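Local coordinates for nucleotide-binding protein, universal stress protein UspA family (PDB 3S3T), which binds ATP as a member of the universal stress protein family and probably takes part in the cellular response to stress, at the adenosine-5'-triphosphate site. Residues are numbered along the deposited sequence; one frame, centred on the assembly and turned at random. Chains: chain A/B, Nucleotide-binding protein, universal stress protein UspA family.

The adenosine-5'-triphosphate site. Residues chain A 11-13, 15, 18, 39-41, 95, 99, 114-122, 128-131; chain B 96. With ATP (adenosine-5'-triphosphate), chain C; CA (calcium ion), chain D.
ATP lies in the nucleotide pocket of the universal stress protein fold, whose glycine-rich G-2X-G-9X-G(S/T) motif wraps the ribose and the phosphates; all but 28 of the 586 Å² of ATP surface is buried. The adenine end is the tightly packed part. Backbone of strand 35-43 reads the base edge: A:Val41 N donates to N1, and the exocyclic amine N6 gives a nearly straight bond (173° at H) to a lone pair of A:Val41 O at 2.8 Å, a pairing suited to adenine. A:Asp13 lays its CB over the imidazole face of ATP, 3.8 Å from the centroid of that ring. A:Pro95 and A:Ile99 CD1 pack against the base from the opposite side. With CG in the crowded position between backbone N and carbonyl carbon (chi1 58°), the A:Asp13 carboxylate divides its work. OD1 takes the A:Ser15 hydroxyl on its syn lone pair, 2.5 Å from OG, and A:Ser15 N from above the carboxylate plane; OD2 reaches water 3, a calcium ligand. An alanine here would keep the CB over the base but would probably loosen the A:Ser15 turn and the calcium's water shell. The ribose is held by main chain, O2' giving a bond to A:Pro11 O and O3' one to A:Thr117 O.

The calcium-facing side of the triphosphate is looser and wetter. The near-octahedral calcium joins one oxygen of each phosphate to waters 1, 2 and 3, with no protein atom among its observed ligands. Water 4 bridges A:Asn120 ND2 to O2G. Protein holds the phosphates firmly elsewhere: the amides of A:Gly118 and A:Ser121 grip O1B, and the start of helix 129-137 may help balance the charge. From a second chain of the deposited assembly, a contact that may not be biological, B:Lys96 extends its NZ into a salt bridge with the gamma-phosphate O3G, which also accepts the A:Ser129 hydroxyl OG at 2.6 Å.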
# COMPACT_ATOMS: atom_id res chain seq x y z
N PRO A 11 11.41 15.23 7.37
CA PRO A 11 10.63 14.95 8.56
C PRO A 11 11.37 13.92 9.41
O PRO A 11 11.81 12.88 8.89
CB PRO A 11 9.29 14.43 7.99
CG PRO A 11 9.26 14.88 6.58
CD PRO A 11 10.71 14.81 6.16
N VAL A 12 11.52 14.19 10.70
CA VAL A 12 12.09 13.21 11.61
C VAL A 12 11.18 12.87 12.79
O VAL A 12 10.51 13.74 13.35
CB VAL A 12 13.43 13.73 12.20
CG1 VAL A 12 14.51 13.78 11.14
CG2 VAL A 12 13.21 15.10 12.82
N ASP A 13 11.18 11.60 13.19
CA ASP A 13 10.69 11.20 14.52
C ASP A 13 11.92 11.01 15.37
O ASP A 13 12.99 11.57 15.05
CB ASP A 13 9.78 9.95 14.47
CG ASP A 13 10.46 8.76 13.87
OD1 ASP A 13 11.70 8.76 13.83
OD2 ASP A 13 9.78 7.82 13.48
N SER A 15 13.48 8.21 15.97
CA SER A 15 14.16 6.95 15.68
C SER A 15 15.56 7.15 15.11
O SER A 15 15.87 8.20 14.52
CB SER A 15 13.33 6.13 14.71
OG SER A 15 13.27 6.81 13.46
N ALA A 18 15.24 7.72 11.27
CA ALA A 18 14.97 9.11 10.91
C ALA A 18 16.21 9.98 11.02
O ALA A 18 16.41 10.90 10.22
CB ALA A 18 13.84 9.68 11.75
N LEU A 39 11.68 18.69 10.33
CA LEU A 39 10.33 18.82 10.89
C LEU A 39 10.02 17.62 11.78
O LEU A 39 10.02 16.51 11.30
CB LEU A 39 9.29 18.89 9.77
CG LEU A 39 7.80 18.75 10.14
CD1 LEU A 39 7.27 19.93 11.08
CD2 LEU A 39 7.00 18.68 8.89
N TYR A 40 9.79 17.86 13.07
CA TYR A 40 9.25 16.81 13.96
C TYR A 40 7.78 17.08 14.24
O TYR A 40 7.41 18.17 14.70
CB TYR A 40 10.03 16.83 15.29
CG TYR A 40 9.68 15.70 16.25
CD1 TYR A 40 8.49 15.71 16.98
CD2 TYR A 40 10.56 14.63 16.45
CE1 TYR A 40 8.17 14.65 17.84
CE2 TYR A 40 10.26 13.60 17.36
CZ TYR A 40 9.10 13.60 18.02
OH TYR A 40 8.86 12.57 18.88
N VAL A 41 6.93 16.09 13.98
CA VAL A 41 5.52 16.23 14.31
C VAL A 41 5.14 15.50 15.59
O VAL A 41 5.28 14.28 15.70
CB VAL A 41 4.61 15.77 13.16
CG1 VAL A 41 3.12 16.20 13.46
CG2 VAL A 41 5.05 16.41 11.85
N PRO A 95 0.98 12.94 12.07
CA PRO A 95 2.25 13.15 11.37
C PRO A 95 2.24 13.13 9.84
O PRO A 95 2.75 14.06 9.21
CB PRO A 95 3.11 12.04 11.94
CG PRO A 95 2.70 12.06 13.40
CD PRO A 95 1.19 12.16 13.31
N ILE A 99 3.03 16.43 7.39
CA ILE A 99 4.14 16.42 6.46
C ILE A 99 3.63 16.77 5.05
O ILE A 99 4.17 17.65 4.38
CB ILE A 99 4.86 15.03 6.47
CG1 ILE A 99 5.63 14.82 7.79
CG2 ILE A 99 5.81 14.93 5.25
CD1 ILE A 99 6.01 13.36 8.07
N LEU A 114 13.06 10.92 3.83
CA LEU A 114 12.41 10.11 4.89
C LEU A 114 13.22 8.89 5.23
O LEU A 114 13.84 8.26 4.35
CB LEU A 114 11.01 9.61 4.41
CG LEU A 114 9.92 10.67 4.21
CD1 LEU A 114 8.82 10.14 3.29
CD2 LEU A 114 9.33 11.21 5.54
N GLY A 115 13.16 8.46 6.49
CA GLY A 115 13.65 7.13 6.82
C GLY A 115 12.67 6.11 6.31
O GLY A 115 11.47 6.35 6.25
N ALA A 116 13.14 4.93 5.96
CA ALA A 116 12.21 3.88 5.57
C ALA A 116 11.23 3.48 6.71
O ALA A 116 10.03 3.28 6.46
CB ALA A 116 12.97 2.68 5.09
N THR A 117 11.75 3.35 7.92
CA THR A 117 10.97 2.93 9.08
C THR A 117 11.22 3.98 10.16
O THR A 117 12.00 4.93 9.95
CB THR A 117 11.37 1.55 9.58
OG1 THR A 117 12.76 1.53 9.87
CG2 THR A 117 11.10 0.50 8.50
N GLY A 118 10.50 3.85 11.27
CA GLY A 118 10.53 4.83 12.36
C GLY A 118 10.50 4.15 13.72
O GLY A 118 11.12 3.11 13.87
N THR A 119 9.75 4.68 14.67
CA THR A 119 9.81 4.15 16.04
C THR A 119 8.98 2.87 16.24
O THR A 119 9.29 2.10 17.14
CB THR A 119 9.37 5.18 17.10
OG1 THR A 119 7.99 5.49 16.92
CG2 THR A 119 10.18 6.46 17.04
N ASN A 120 7.93 2.63 15.43
CA ASN A 120 7.01 1.51 15.74
C ASN A 120 7.23 0.19 15.03
O ASN A 120 6.97 -0.85 15.63
CB ASN A 120 5.53 1.89 15.54
CG ASN A 120 4.95 2.74 16.68
OD1 ASN A 120 5.65 3.15 17.61
ND2 ASN A 120 3.66 3.02 16.59
N SER A 121 7.65 0.17 13.76
CA SER A 121 7.47 -1.07 12.97
C SER A 121 8.68 -1.71 12.25
O SER A 121 8.49 -2.54 11.34
CB SER A 121 6.32 -0.86 11.94
OG SER A 121 5.06 -0.63 12.58
N PRO A 122 9.90 -1.38 12.66
CA PRO A 122 11.01 -2.05 11.99
C PRO A 122 10.99 -3.58 12.03
O PRO A 122 11.53 -4.21 11.13
CB PRO A 122 12.25 -1.52 12.72
CG PRO A 122 11.76 -0.86 13.93
CD PRO A 122 10.37 -0.42 13.66
N GLY A 128 7.53 1.93 6.60
CA GLY A 128 6.48 2.40 7.48
C GLY A 128 5.34 3.15 6.81
O GLY A 128 5.46 3.62 5.65
N SER A 129 4.25 3.28 7.54
CA SER A 129 3.02 3.81 6.98
C SER A 129 3.14 5.34 6.79
O SER A 129 2.55 5.86 5.88
CB SER A 129 1.80 3.43 7.82
OG SER A 129 1.82 4.03 9.09
N THR A 130 3.92 6.03 7.61
CA THR A 130 4.16 7.48 7.38
C THR A 130 4.88 7.67 6.05
O THR A 130 4.45 8.46 5.22
CB THR A 130 4.93 8.18 8.52
OG1 THR A 130 4.30 7.93 9.77
CG2 THR A 130 4.98 9.72 8.30
N THR A 131 5.95 6.90 5.82
CA THR A 131 6.70 6.97 4.61
C THR A 131 5.88 6.59 3.39
O THR A 131 5.88 7.35 2.40
CB THR A 131 8.00 6.16 4.67
OG1 THR A 131 8.87 6.75 5.63
CG2 THR A 131 8.73 6.14 3.32
N LYS B 96 -2.15 -2.37 14.73
CA LYS B 96 -2.07 -3.27 13.59
C LYS B 96 -1.30 -4.55 13.90
O LYS B 96 -1.70 -5.65 13.46
CB LYS B 96 -1.55 -2.58 12.36
CG LYS B 96 -0.13 -2.15 12.33
CD LYS B 96 -0.01 -1.04 11.27
CE LYS B 96 1.40 -0.46 11.24
NZ LYS B 96 1.56 0.74 10.28
PG ATP C . 4.32 2.72 11.43
O1G ATP C . 4.11 4.07 12.07
O2G ATP C . 3.98 1.59 12.36
O3G ATP C . 3.64 2.49 10.09
PB ATP C . 7.20 3.20 11.75
O1B ATP C . 8.27 2.16 11.90
O2B ATP C . 6.88 4.06 12.92
O3B ATP C . 5.90 2.45 11.20
PA ATP C . 7.11 5.50 9.98
O1A ATP C . 6.22 6.18 10.98
O2A ATP C . 6.55 5.38 8.62
O3A ATP C . 7.62 4.07 10.45
O5' ATP C . 8.48 6.40 9.95
C5' ATP C . 9.23 6.46 8.74
C4' ATP C . 9.88 7.84 8.59
O4' ATP C . 8.80 8.76 8.61
C3' ATP C . 10.77 8.24 9.76
O3' ATP C . 12.10 7.74 9.64
C2' ATP C . 10.63 9.74 9.67
O2' ATP C . 11.49 10.18 8.63
C1' ATP C . 9.18 9.96 9.28
N9 ATP C . 8.33 10.20 10.45
C8 ATP C . 7.62 9.27 11.17
N7 ATP C . 6.97 9.86 12.20
C5 ATP C . 7.26 11.16 12.12
C6 ATP C . 6.92 12.34 12.92
N6 ATP C . 6.11 12.18 13.99
N1 ATP C . 7.42 13.56 12.53
C2 ATP C . 8.22 13.65 11.46
N3 ATP C . 8.62 12.62 10.70
C4 ATP C . 8.16 11.38 10.99
CA CA D . 5.58 5.74 13.04
O HOH W 1 5.30 5.43 15.25
O HOH W 2 4.95 8.13 13.13
O HOH W 3 7.32 6.97 14.10
O HOH W 4 1.99 1.92 14.18